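Local coordinates for polyisoprenyl-teichoic acid--peptidoglycan teichoic acid transferase TagV (Bacillus subtilis, PDB 6UF3), which is a bacterial cell-envelope transferase of the LytR-CpsA-Psr family, with a mixed beta sheet flanked by helices, at residues I8-I13 and K90-D95; K22-S27 and I64-S69; L28-L33 and L84-D89; R47-Q52 and Y237-D242; V51-D56 and V77-N82. All blocks are in the same frame, centred on the assembly; numbering follows the deposited sequence.

Contact 1 (I8-I13 and K90-D95); sequences ILFMGI and KYVTVD
Ile8 pairs with Lys90 in the parallel ladder of strands 6-13 and 90-94, the two short strands running only 13° from parallel. Its CG1 rests against Lys90 CB at 4.0 Å, while the lysine bends away so that NZ reaches Glu203 and the carbonyl of Asn198. Leu9 N then bonds to Lys90 O at 2.9 Å, and Leu9 O receives Val92 N, the alternating pattern that makes a parallel ladder. The leucine side chain points to the opposite face of the sheet, where Thr76 and Val77 of helix 72-84 cover it. Phe10 returns to the face of Ile8 and lies side by side with Val92, Phe10 CD2 being 3.7 Å from Val92 CB. Ile8 CG2 sits 3.6 Å above the plane of the Phe10 ring, displaced toward its rim. Met11 N makes a nearly straight bond to Val92 O, 2.8 Å long with 171° at the hydrogen. Its thioether chain is bent at the end (chi3 -80°), which places Met11 CE 3.3 Å from Thr93 OG1, and the same methyl packs on Tyr91 CB. Gly12 has no side chain to add to the face of Phe10 and Val94. At Ile13, N bonds to Val94 O and CD1 meets Thr93 CG2 at 4.0 Å; Asp95 opposite caps the next helix through Gly98 N. The backbone polar groups thus pair along the ladder while mostly apolar side chains pack on both faces. Buried Thr93 OG1, with no polar partner in the model, is the exception, meeting the methionine methyl instead.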
# COMPACT_ATOMS: atom_id res chain seq x y z
N ILE A 8 1.39 5.65 7.56
CA ILE A 8 1.04 4.23 7.52
C ILE A 8 1.73 3.61 6.31
O ILE A 8 1.66 4.16 5.21
CB ILE A 8 -0.48 4.00 7.41
CG1 ILE A 8 -1.25 4.82 8.44
CG2 ILE A 8 -0.79 2.50 7.56
CD1 ILE A 8 -2.76 4.76 8.23
N LEU A 9 2.38 2.47 6.52
CA LEU A 9 2.86 1.64 5.41
C LEU A 9 1.92 0.45 5.26
O LEU A 9 1.73 -0.32 6.21
CB LEU A 9 4.29 1.16 5.64
CG LEU A 9 4.80 0.11 4.62
CD1 LEU A 9 4.86 0.67 3.19
CD2 LEU A 9 6.19 -0.45 5.03
N PHE A 10 1.36 0.30 4.06
CA PHE A 10 0.53 -0.83 3.69
C PHE A 10 1.38 -1.81 2.88
O PHE A 10 1.95 -1.43 1.85
CB PHE A 10 -0.67 -0.37 2.85
CG PHE A 10 -1.66 0.47 3.61
CD1 PHE A 10 -1.51 1.85 3.68
CD2 PHE A 10 -2.75 -0.11 4.24
CE1 PHE A 10 -2.42 2.63 4.37
CE2 PHE A 10 -3.66 0.66 4.93
CZ PHE A 10 -3.50 2.04 4.99
N MET A 11 1.46 -3.05 3.35
CA MET A 11 2.23 -4.11 2.72
C MET A 11 1.26 -5.20 2.27
O MET A 11 0.47 -5.71 3.08
CB MET A 11 3.27 -4.68 3.70
CG MET A 11 4.39 -3.71 4.01
SD MET A 11 5.33 -4.17 5.49
CE MET A 11 4.24 -3.57 6.78
N GLY A 12 1.29 -5.51 0.98
CA GLY A 12 0.58 -6.66 0.44
C GLY A 12 1.58 -7.75 0.08
O GLY A 12 2.55 -7.50 -0.63
N ILE A 13 1.33 -8.95 0.61
CA ILE A 13 2.22 -10.09 0.42
C ILE A 13 1.41 -11.33 0.04
O ILE A 13 0.19 -11.36 0.16
CB ILE A 13 3.07 -10.38 1.67
CG1 ILE A 13 2.18 -10.87 2.80
CG2 ILE A 13 3.85 -9.14 2.10
CD1 ILE A 13 2.95 -11.30 4.01
N LYS A 90 2.78 3.59 11.62
CA LYS A 90 1.84 2.48 11.64
C LYS A 90 2.08 1.59 10.43
O LYS A 90 2.55 2.05 9.39
CB LYS A 90 0.36 2.97 11.61
CG LYS A 90 -0.02 3.82 12.80
CD LYS A 90 0.03 2.98 14.09
CE LYS A 90 -0.61 3.73 15.25
NZ LYS A 90 -0.66 2.97 16.52
N TYR A 91 1.74 0.32 10.57
CA TYR A 91 1.86 -0.63 9.47
C TYR A 91 0.59 -1.47 9.41
O TYR A 91 -0.08 -1.72 10.41
CB TYR A 91 3.11 -1.54 9.60
CG TYR A 91 3.12 -2.37 10.87
CD1 TYR A 91 2.50 -3.61 10.93
CD2 TYR A 91 3.74 -1.89 12.01
CE1 TYR A 91 2.50 -4.35 12.10
CE2 TYR A 91 3.76 -2.63 13.18
CZ TYR A 91 3.13 -3.84 13.21
OH TYR A 91 3.14 -4.56 14.38
N VAL A 92 0.28 -1.89 8.19
CA VAL A 92 -0.80 -2.83 7.90
C VAL A 92 -0.23 -3.84 6.92
O VAL A 92 0.22 -3.46 5.84
CB VAL A 92 -2.02 -2.13 7.29
CG1 VAL A 92 -3.07 -3.17 6.87
CG2 VAL A 92 -2.61 -1.13 8.27
N THR A 93 -0.25 -5.12 7.27
CA THR A 93 0.18 -6.18 6.36
C THR A 93 -1.02 -7.05 6.04
O THR A 93 -1.81 -7.39 6.93
CB THR A 93 1.29 -7.05 6.96
OG1 THR A 93 2.36 -6.23 7.45
CG2 THR A 93 1.86 -8.00 5.90
N VAL A 94 -1.16 -7.43 4.77
CA VAL A 94 -2.23 -8.34 4.38
C VAL A 94 -1.70 -9.34 3.36
O VAL A 94 -0.96 -8.96 2.44
CB VAL A 94 -3.46 -7.56 3.88
CG1 VAL A 94 -3.27 -6.99 2.46
CG2 VAL A 94 -4.68 -8.39 3.99
N ASP A 95 -2.03 -10.63 3.55
CA ASP A 95 -1.72 -11.64 2.54
C ASP A 95 -2.98 -11.82 1.68
O ASP A 95 -3.94 -11.05 1.80
CB ASP A 95 -1.16 -12.93 3.18
CG ASP A 95 -2.20 -13.75 3.92
OD1 ASP A 95 -3.32 -13.24 4.18
OD2 ASP A 95 -1.87 -14.91 4.25

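Contact 2 (K22-S27 and I64-S69); sequences KGRSDS and INAAYS
Arg24 and Ser25 lie against Asn65 just before the classic beta bulge in which Asp26 and Ser27 both face Gly12 of strand 6-13. The opposing residues 64-69 have helical backbone angles without the regular helical bonds. Among their carbonyls, Asn65 O takes Ser25 N at 3.2 Å, in the carbonyl plane and on a lone pair. Arg24 NH2 reaches Asn65 OD1 at 2.9 Å, a weak bond because it is strongly bent, with the guanidinium and amide planes 85° apart. Ala66 CB lies 3.7 Å above one face of the Arg24 guanidinium, toward the rim; a small methyl suits this close approach. At the other end, Gly23 O comes to the edge of the Tyr68 ring, 3.2 Å from CD1, and Lys22 CB touches the same ring atom. Tyr68 CG is anti to its backbone N (chi1 -157°), on the side of residues 22 and 23; the same side chain also touches Met11 and Ile13 of strand 6-13.

Farther out, water and a bond within residues 64-69 link these groups further. Ser69 OG donates to Ala66 O at 2.6 Å, tying the end of the helical stretch to its middle. One water joins Ser25 OG to the other segment, donating to Ile64 O and accepting from Tyr68 N; the small serine hydroxyl suits such a water-filled junction. A second water donates to Asp26 OD2 and, at 2.7 Å, to Ser25 O, while accepting from Asn65 ND2.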
# COMPACT_ATOMS: atom_id res chain seq x y z
N LYS A 22 10.61 -15.12 5.25
CA LYS A 22 9.32 -14.59 4.81
C LYS A 22 9.32 -14.45 3.29
O LYS A 22 10.35 -14.59 2.63
CB LYS A 22 9.02 -13.23 5.46
CG LYS A 22 9.41 -13.13 6.93
CD LYS A 22 8.18 -13.09 7.84
CE LYS A 22 8.55 -13.43 9.28
NZ LYS A 22 7.36 -13.76 10.10
N GLY A 23 8.13 -14.16 2.73
CA GLY A 23 8.01 -13.97 1.29
C GLY A 23 8.35 -12.55 0.87
O GLY A 23 8.47 -11.65 1.69
N ARG A 24 8.49 -12.36 -0.44
CA ARG A 24 8.66 -11.00 -0.96
C ARG A 24 7.34 -10.24 -0.91
O ARG A 24 6.26 -10.82 -1.06
CB ARG A 24 9.18 -11.04 -2.40
CG ARG A 24 10.53 -11.73 -2.54
CD ARG A 24 10.86 -12.02 -3.99
NE ARG A 24 11.53 -10.89 -4.62
CZ ARG A 24 12.85 -10.76 -4.71
NH1 ARG A 24 13.65 -11.71 -4.21
NH2 ARG A 24 13.38 -9.69 -5.30
N SER A 25 7.43 -8.94 -0.69
CA SER A 25 6.23 -8.12 -0.73
C SER A 25 5.85 -7.85 -2.19
O SER A 25 6.70 -7.79 -3.08
CB SER A 25 6.42 -6.81 0.04
OG SER A 25 7.50 -6.06 -0.49
N ASP A 26 4.55 -7.75 -2.43
CA ASP A 26 4.07 -7.42 -3.76
C ASP A 26 3.57 -6.00 -3.87
O ASP A 26 3.65 -5.40 -4.94
CB ASP A 26 2.95 -8.38 -4.18
CG ASP A 26 3.41 -9.82 -4.29
OD1 ASP A 26 2.87 -10.68 -3.56
OD2 ASP A 26 4.33 -10.09 -5.10
N SER A 27 3.09 -5.44 -2.77
CA SER A 27 2.49 -4.11 -2.78
C SER A 27 3.05 -3.31 -1.62
O SER A 27 3.10 -3.81 -0.50
CB SER A 27 0.96 -4.21 -2.69
OG SER A 27 0.36 -2.92 -2.72
N ILE A 64 13.40 -3.55 -3.58
CA ILE A 64 12.82 -3.29 -2.26
C ILE A 64 11.91 -4.43 -1.83
O ILE A 64 11.76 -4.69 -0.63
CB ILE A 64 12.09 -1.93 -2.24
CG1 ILE A 64 11.75 -1.55 -0.80
CG2 ILE A 64 10.85 -1.94 -3.14
CD1 ILE A 64 11.39 -0.07 -0.62
N ASN A 65 11.32 -5.17 -2.78
CA ASN A 65 10.41 -6.24 -2.39
C ASN A 65 11.13 -7.39 -1.70
O ASN A 65 10.48 -8.20 -1.02
CB ASN A 65 9.62 -6.75 -3.60
CG ASN A 65 10.47 -7.47 -4.62
OD1 ASN A 65 11.70 -7.47 -4.54
ND2 ASN A 65 9.82 -8.09 -5.59
N ALA A 66 12.46 -7.47 -1.82
CA ALA A 66 13.20 -8.50 -1.10
C ALA A 66 13.32 -8.19 0.39
O ALA A 66 13.65 -9.10 1.16
CB ALA A 66 14.59 -8.68 -1.70
N ALA A 67 13.04 -6.95 0.82
CA ALA A 67 13.22 -6.62 2.23
C ALA A 67 12.37 -7.52 3.13
O ALA A 67 12.83 -7.97 4.17
CB ALA A 67 12.87 -5.15 2.49
N TYR A 68 11.11 -7.75 2.74
CA TYR A 68 10.24 -8.58 3.57
C TYR A 68 10.76 -10.00 3.65
O TYR A 68 10.57 -10.67 4.67
CB TYR A 68 8.81 -8.56 3.01
CG TYR A 68 7.74 -8.89 4.04
CD1 TYR A 68 7.37 -10.20 4.27
CD2 TYR A 68 7.09 -7.89 4.75
CE1 TYR A 68 6.40 -10.53 5.20
CE2 TYR A 68 6.11 -8.21 5.69
CZ TYR A 68 5.77 -9.53 5.91
OH TYR A 68 4.80 -9.87 6.84
N SER A 69 11.44 -10.46 2.60
CA SER A 69 12.00 -11.80 2.61
C SER A 69 13.33 -11.86 3.35
O SER A 69 13.88 -12.96 3.50
CB SER A 69 12.21 -12.29 1.18
OG SER A 69 13.34 -11.65 0.61
O HOH W 1 9.73 -5.59 1.09
O HOH W 2 6.93 -9.00 -5.51

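Contact 3 (L28-L33 and L84-D89); sequences LIVVTL and LQIPID
Ile88, which touches Val30 across this contact, is held through its backbone: Ile88 N bonds to Glu81 OE2 of helix 72-84. That bond ties the connection back to the helix it leaves, although no hydrogen bond crosses between residues 28-33 and 84-89 themselves. What joins them is apolar packing centred on Val30. Its CG2 and the CD1 of Leu84 meet tip to tip at 3.8 Å, the leucine reaching out from the last turn of the helix. The other branch, Val30 CG1, lies anti to the backbone N (chi1 170°) and is shared by two isoleucines, with Ile86 CD1 and Ile88 CD1 each 4.3 Å away. Ile86 CD1 also touches Thr32 CG2 at 4.2 Å. Threonine suits this place because its methyl packs inward while its OG1 is hydrogen-bonded to His256 ND1. Short valine and threonine side chains on the strand thus meet longer leucine and isoleucine side chains from the helix end and the connection. Gln85, the first residue past the helix, has a positive phi that ends the helical path; the chain then leads on to strand 90-94. This is the packing of an alpha/beta fold, in which a helix and the segment following it cover one face of the central sheet.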
# COMPACT_ATOMS: atom_id res chain seq x y z
N LEU A 28 3.49 -2.08 -1.90
CA LEU A 28 4.01 -1.17 -0.87
C LEU A 28 3.41 0.20 -1.10
O LEU A 28 3.76 0.87 -2.08
CB LEU A 28 5.53 -1.06 -0.93
CG LEU A 28 6.34 -2.30 -0.55
CD1 LEU A 28 7.80 -2.00 -0.80
CD2 LEU A 28 6.13 -2.71 0.89
N ILE A 29 2.54 0.64 -0.19
CA ILE A 29 1.91 1.95 -0.32
C ILE A 29 2.06 2.70 1.00
O ILE A 29 1.69 2.19 2.05
CB ILE A 29 0.42 1.84 -0.69
CG1 ILE A 29 0.27 1.09 -2.02
CG2 ILE A 29 -0.18 3.25 -0.80
CD1 ILE A 29 -1.16 0.65 -2.33
N VAL A 30 2.57 3.93 0.93
CA VAL A 30 2.71 4.79 2.10
C VAL A 30 1.64 5.86 2.03
O VAL A 30 1.44 6.49 0.98
CB VAL A 30 4.11 5.43 2.14
CG1 VAL A 30 4.19 6.50 3.20
CG2 VAL A 30 5.15 4.33 2.41
N VAL A 31 0.94 6.07 3.15
CA VAL A 31 -0.01 7.18 3.29
C VAL A 31 0.47 8.04 4.44
O VAL A 31 0.80 7.52 5.51
CB VAL A 31 -1.44 6.67 3.53
CG1 VAL A 31 -2.40 7.84 3.82
CG2 VAL A 31 -1.93 5.85 2.35
N THR A 32 0.52 9.36 4.24
CA THR A 32 0.80 10.28 5.33
C THR A 32 -0.48 11.07 5.63
O THR A 32 -1.26 11.38 4.73
CB THR A 32 1.97 11.22 5.02
OG1 THR A 32 1.74 11.92 3.79
CG2 THR A 32 3.27 10.43 4.87
N LEU A 33 -0.71 11.34 6.91
CA LEU A 33 -1.96 11.95 7.36
C LEU A 33 -1.65 13.14 8.26
O LEU A 33 -0.77 13.07 9.13
CB LEU A 33 -2.82 10.92 8.12
CG LEU A 33 -3.29 9.66 7.37
CD1 LEU A 33 -2.29 8.51 7.53
CD2 LEU A 33 -4.66 9.22 7.85
N LEU A 84 12.52 6.84 2.15
CA LEU A 84 11.73 8.06 2.11
C LEU A 84 12.17 9.10 3.13
O LEU A 84 11.63 10.22 3.11
CB LEU A 84 10.24 7.74 2.34
CG LEU A 84 9.59 6.83 1.31
CD1 LEU A 84 8.11 6.52 1.64
CD2 LEU A 84 9.75 7.40 -0.09
N GLN A 85 13.10 8.75 4.01
CA GLN A 85 13.60 9.65 5.04
C GLN A 85 12.45 10.24 5.86
O GLN A 85 12.41 11.43 6.15
CB GLN A 85 14.48 10.75 4.44
CG GLN A 85 15.83 10.23 4.01
CD GLN A 85 16.68 9.80 5.18
OE1 GLN A 85 17.15 10.63 5.95
NE2 GLN A 85 16.88 8.49 5.32
N ILE A 86 11.51 9.37 6.21
CA ILE A 86 10.42 9.72 7.13
C ILE A 86 10.24 8.56 8.10
O ILE A 86 10.61 7.42 7.80
CB ILE A 86 9.10 10.02 6.40
CG1 ILE A 86 8.64 8.83 5.54
CG2 ILE A 86 9.19 11.33 5.61
CD1 ILE A 86 7.13 8.80 5.29
N PRO A 87 9.68 8.82 9.27
CA PRO A 87 9.27 7.72 10.14
C PRO A 87 8.00 7.07 9.63
O PRO A 87 7.12 7.73 9.06
CB PRO A 87 9.05 8.40 11.50
CG PRO A 87 8.78 9.81 11.18
CD PRO A 87 9.49 10.14 9.90
N ILE A 88 7.90 5.76 9.85
CA ILE A 88 6.71 4.98 9.52
C ILE A 88 6.06 4.62 10.85
O ILE A 88 6.53 3.74 11.58
CB ILE A 88 7.03 3.73 8.69
CG1 ILE A 88 7.48 4.08 7.26
CG2 ILE A 88 5.82 2.76 8.67
CD1 ILE A 88 6.45 4.89 6.46
N ASP A 89 4.99 5.32 11.21
CA ASP A 89 4.43 5.14 12.54
C ASP A 89 3.58 3.88 12.65
O ASP A 89 3.63 3.18 13.66
CB ASP A 89 3.60 6.39 12.90
CG ASP A 89 4.43 7.66 12.81
OD1 ASP A 89 5.33 7.85 13.66
OD2 ASP A 89 4.21 8.44 11.87

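Contact 4 (R47-Q52 and Y237-D242); sequences RDTRVQ and YYFEPD
Arg50 runs between Tyr238 and Glu240, and these three side chains set the character of the contact. The arginine leaves with CG anti to the backbone N (chi1 -175°) and stays extended as far as NE. Its CD lies over one face of the Tyr238 ring, 4.0 Å from Tyr238 CG, so the aliphatic part of the chain uses the aromatic surface. From the other direction, Glu240 OE1 forms a salt bridge with Arg50 NH1 at 3.0 Å; the carboxylate oxygen is in the guanidinium plane but is itself approached from above the carboxylate plane. Asp48 is oriented differently, crossing Tyr237 at about a right angle. Its carboxylate is turned 87° from the ring, and Asp48 OD2 lies at the ring edge, 3.5 Å from Tyr237 CE2, where the slightly positive C-H rim suits an acidic oxygen. The same aspartate forms a salt bridge with Lys63. Thr49 lies side by side with Phe239, its OG1 at the ring edge and hydrogen-bonded to Pro46 O, and its CG2 packs on Pro241 CD at 3.9 Å. Between the backbones, Phe239 N donates to Asp48 O at 2.9 Å from well above the carbonyl plane (58°), and Phe239 O receives Arg50 N at 2.9 Å, making a single beta bridge between Thr49 and Phe239. Strand 50-51, which pairs with strand 62-63, is thereby joined to the hairpin of strands 226-231 and 236-241. Phe83 of helix 72-84 packs against Thr49 and Pro241, and Asp242 caps the start of helix 243-257.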
# COMPACT_ATOMS: atom_id res chain seq x y z
N ARG A 47 7.75 -2.52 -6.85
CA ARG A 47 8.34 -3.68 -6.18
C ARG A 47 9.81 -3.87 -6.56
O ARG A 47 10.58 -4.44 -5.78
CB ARG A 47 7.56 -4.95 -6.51
N ASP A 48 10.20 -3.41 -7.74
CA ASP A 48 11.56 -3.57 -8.24
C ASP A 48 12.45 -2.37 -7.95
O ASP A 48 13.56 -2.30 -8.48
CB ASP A 48 11.55 -3.84 -9.74
CG ASP A 48 10.75 -5.07 -10.11
OD1 ASP A 48 11.16 -6.18 -9.73
OD2 ASP A 48 9.70 -4.94 -10.78
N THR A 49 12.01 -1.43 -7.10
CA THR A 49 12.83 -0.25 -6.83
C THR A 49 14.17 -0.65 -6.21
O THR A 49 14.22 -1.36 -5.20
CB THR A 49 12.09 0.72 -5.91
OG1 THR A 49 10.82 1.03 -6.47
CG2 THR A 49 12.88 2.02 -5.78
N ARG A 50 15.25 -0.19 -6.84
CA ARG A 50 16.61 -0.53 -6.42
C ARG A 50 17.01 0.33 -5.22
O ARG A 50 17.14 1.55 -5.34
CB ARG A 50 17.57 -0.34 -7.60
CG ARG A 50 19.02 -0.77 -7.33
CD ARG A 50 19.75 -0.91 -8.66
NE ARG A 50 21.20 -1.07 -8.52
CZ ARG A 50 22.08 -0.08 -8.63
NH1 ARG A 50 21.67 1.15 -8.90
NH2 ARG A 50 23.38 -0.32 -8.49
N VAL A 51 17.22 -0.31 -4.07
CA VAL A 51 17.45 0.39 -2.81
C VAL A 51 18.47 -0.37 -1.98
O VAL A 51 18.70 -1.57 -2.19
CB VAL A 51 16.16 0.56 -1.96
CG1 VAL A 51 15.09 1.32 -2.73
CG2 VAL A 51 15.65 -0.81 -1.50
N GLN A 52 19.07 0.32 -1.02
CA GLN A 52 19.88 -0.33 0.00
C GLN A 52 18.95 -0.83 1.11
O GLN A 52 18.15 -0.07 1.65
CB GLN A 52 20.92 0.63 0.58
CG GLN A 52 21.97 -0.06 1.44
CD GLN A 52 23.03 -0.79 0.63
OE1 GLN A 52 23.45 -0.33 -0.43
NE2 GLN A 52 23.46 -1.95 1.12
N TYR A 237 15.86 -7.01 -14.12
CA TYR A 237 15.15 -5.74 -14.18
C TYR A 237 15.12 -5.07 -12.81
O TYR A 237 14.74 -5.68 -11.81
CB TYR A 237 13.71 -5.92 -14.68
CG TYR A 237 12.91 -4.64 -14.56
CD1 TYR A 237 13.01 -3.65 -15.52
CD2 TYR A 237 12.07 -4.41 -13.47
CE1 TYR A 237 12.31 -2.47 -15.42
CE2 TYR A 237 11.36 -3.22 -13.35
CZ TYR A 237 11.49 -2.25 -14.34
OH TYR A 237 10.79 -1.07 -14.25
N TYR A 238 15.48 -3.79 -12.79
CA TYR A 238 15.33 -2.92 -11.63
C TYR A 238 14.62 -1.64 -12.05
O TYR A 238 14.71 -1.21 -13.20
CB TYR A 238 16.66 -2.54 -11.02
CG TYR A 238 17.40 -3.69 -10.39
CD1 TYR A 238 18.25 -4.49 -11.14
CD2 TYR A 238 17.25 -3.97 -9.04
CE1 TYR A 238 18.93 -5.54 -10.56
CE2 TYR A 238 17.92 -5.02 -8.45
CZ TYR A 238 18.76 -5.80 -9.21
OH TYR A 238 19.43 -6.84 -8.62
N PHE A 239 13.95 -1.02 -11.09
CA PHE A 239 13.45 0.34 -11.25
C PHE A 239 14.38 1.27 -10.49
O PHE A 239 14.42 1.25 -9.26
CB PHE A 239 12.02 0.48 -10.76
CG PHE A 239 11.41 1.83 -11.03
CD1 PHE A 239 11.22 2.26 -12.33
CD2 PHE A 239 11.02 2.66 -9.99
CE1 PHE A 239 10.66 3.50 -12.60
CE2 PHE A 239 10.45 3.91 -10.26
CZ PHE A 239 10.27 4.32 -11.56
N GLU A 240 15.14 2.10 -11.22
CA GLU A 240 16.10 2.98 -10.58
C GLU A 240 15.43 4.31 -10.27
O GLU A 240 15.00 5.00 -11.20
CB GLU A 240 17.32 3.19 -11.46
CG GLU A 240 18.35 4.14 -10.88
CD GLU A 240 19.10 3.60 -9.69
OE1 GLU A 240 18.99 2.38 -9.39
OE2 GLU A 240 19.82 4.40 -9.05
N PRO A 241 15.33 4.70 -9.00
CA PRO A 241 14.64 5.95 -8.66
C PRO A 241 15.44 7.17 -9.08
O PRO A 241 16.66 7.24 -8.91
CB PRO A 241 14.51 5.88 -7.13
CG PRO A 241 15.63 4.91 -6.70
CD PRO A 241 15.69 3.91 -7.81
N ASP A 242 14.72 8.16 -9.61
CA ASP A 242 15.30 9.45 -9.93
C ASP A 242 15.64 10.21 -8.64
O ASP A 242 14.79 10.41 -7.77
CB ASP A 242 14.31 10.24 -10.78
CG ASP A 242 14.85 11.57 -11.25
OD1 ASP A 242 15.01 12.48 -10.41
OD2 ASP A 242 15.09 11.71 -12.47
O HOH W 3 19.52 3.00 -6.65

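Contact 5 (V51-D56 and V77-N82); sequences VQLAGD and VETVEN
Ala54, the second residue of a type II beta turn from Leu53 to Asp56, docks on Thr79 of helix 72-84. Ala54 N donates to Thr79 OG1 at 3.0 Å in an almost straight bond, 176° at the hydrogen. The threonine hydroxyl is set with OG1 anti to its carbonyl carbon (chi1 -62°), and it is also hydrogen-bonded to Glu75 O one turn back in the helix, so two groups grip it. Ala54 CB enters between side chains of successive turns: it lies 3.5 Å from Glu78 OE1 and 3.6 Å from Asn82 ND2. A methyl is small enough to approach the helix this closely. The other branch of Thr79 serves apolar packing, its CG2 meeting Val51 CG2 at 3.9 Å, so threonine fits a place where a polar and an apolar neighbour adjoin. Two waters complete the junction from Gln52 O, which accepts a proton from each. One of them also donates to Thr79 O at 2.9 Å, and the other accepts from Asn82 ND2 at 2.9 Å. Within the turn, Asp56 N closes on Leu53 O at 3.0 Å, and Gly55 takes the positive phi of the third position, which glycine adopts readily. Glycine is the usual residue at this position of a type II turn, used here in the loop between strands 50-51 and 62-63 to lay that loop on a helix.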
# COMPACT_ATOMS: atom_id res chain seq x y z
N VAL A 51 17.22 -0.31 -4.07
CA VAL A 51 17.45 0.39 -2.81
C VAL A 51 18.47 -0.37 -1.98
O VAL A 51 18.70 -1.57 -2.19
CB VAL A 51 16.16 0.56 -1.96
CG1 VAL A 51 15.09 1.32 -2.73
CG2 VAL A 51 15.65 -0.81 -1.50
N GLN A 52 19.07 0.32 -1.02
CA GLN A 52 19.88 -0.33 0.00
C GLN A 52 18.95 -0.83 1.11
O GLN A 52 18.15 -0.07 1.65
CB GLN A 52 20.92 0.63 0.58
CG GLN A 52 21.97 -0.06 1.44
CD GLN A 52 23.03 -0.79 0.63
OE1 GLN A 52 23.45 -0.33 -0.43
NE2 GLN A 52 23.46 -1.95 1.12
N LEU A 53 19.06 -2.12 1.44
CA LEU A 53 18.25 -2.64 2.53
C LEU A 53 18.71 -2.04 3.85
O LEU A 53 19.90 -1.84 4.07
CB LEU A 53 18.38 -4.17 2.60
CG LEU A 53 17.83 -4.91 1.38
CD1 LEU A 53 17.89 -6.42 1.59
CD2 LEU A 53 16.42 -4.45 1.07
N ALA A 54 17.76 -1.75 4.74
CA ALA A 54 18.12 -1.18 6.02
C ALA A 54 19.10 -2.08 6.76
O ALA A 54 18.91 -3.30 6.81
CB ALA A 54 16.86 -0.97 6.86
N GLY A 55 20.16 -1.48 7.29
CA GLY A 55 21.14 -2.22 8.05
C GLY A 55 22.19 -2.93 7.22
O GLY A 55 23.08 -3.57 7.79
N ASP A 56 22.11 -2.86 5.89
CA ASP A 56 23.06 -3.54 5.01
C ASP A 56 24.12 -2.53 4.57
O ASP A 56 24.09 -1.99 3.46
CB ASP A 56 22.34 -4.17 3.82
CG ASP A 56 23.27 -5.00 2.97
OD1 ASP A 56 24.38 -5.32 3.44
OD2 ASP A 56 22.88 -5.34 1.83
N VAL A 77 9.72 -2.12 6.87
CA VAL A 77 9.43 -0.81 7.46
C VAL A 77 10.69 0.04 7.51
O VAL A 77 10.69 1.21 7.11
CB VAL A 77 8.80 -0.96 8.85
CG1 VAL A 77 8.80 0.40 9.57
CG2 VAL A 77 7.36 -1.49 8.74
N GLU A 78 11.78 -0.53 8.00
CA GLU A 78 13.00 0.26 8.14
C GLU A 78 13.59 0.62 6.78
O GLU A 78 14.16 1.70 6.60
CB GLU A 78 14.02 -0.50 8.98
CG GLU A 78 14.93 0.41 9.77
CD GLU A 78 16.09 -0.33 10.43
OE1 GLU A 78 16.16 -1.57 10.28
OE2 GLU A 78 16.92 0.33 11.08
N THR A 79 13.48 -0.29 5.80
CA THR A 79 13.98 0.02 4.47
C THR A 79 13.18 1.16 3.83
O THR A 79 13.76 2.05 3.20
CB THR A 79 13.95 -1.24 3.60
OG1 THR A 79 14.82 -2.22 4.17
CG2 THR A 79 14.43 -0.93 2.17
N VAL A 80 11.86 1.17 4.03
CA VAL A 80 11.03 2.26 3.53
C VAL A 80 11.34 3.56 4.27
O VAL A 80 11.42 4.63 3.65
CB VAL A 80 9.54 1.88 3.63
CG1 VAL A 80 8.65 3.11 3.37
CG2 VAL A 80 9.23 0.79 2.63
N GLU A 81 11.52 3.49 5.59
CA GLU A 81 11.92 4.68 6.35
C GLU A 81 13.20 5.29 5.79
O GLU A 81 13.31 6.51 5.61
CB GLU A 81 12.11 4.32 7.83
CG GLU A 81 10.78 4.14 8.58
CD GLU A 81 10.96 3.77 10.04
OE1 GLU A 81 11.92 3.04 10.39
OE2 GLU A 81 10.13 4.22 10.87
N ASN A 82 14.20 4.45 5.52
CA ASN A 82 15.47 4.96 5.00
C ASN A 82 15.30 5.54 3.60
O ASN A 82 15.91 6.56 3.26
CB ASN A 82 16.50 3.84 4.99
CG ASN A 82 16.97 3.47 6.38
OD1 ASN A 82 16.59 4.10 7.37
ND2 ASN A 82 17.83 2.45 6.47
O HOH W 4 16.29 2.10 1.77
O HOH W 5 18.95 1.59 3.93

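Overall arrangement
Contacts 1 and 3 share the mixed sheet: strand 6-13 lies between strand 90-94 and strand 25-34, and their centres are 11 Å apart. Contact 2 sits at the start of strand 25-34, also 11 Å from contact 1, and is nested along the chain, like contacts 3 and 5, within the loop that contact 1 closes. Helix 72-84 carries contact 5 and packs on Leu9 of contact 1 and Val30 of contact 3. Contact 4 shares Val51 and Gln52 with contact 5 but reaches 185 residues ahead to a separate hairpin. The segments of contacts 1, 2, 3 and 5 thus lie within the first 95 residues, on or against the central sheet, and contact 4 ties a late hairpin to them.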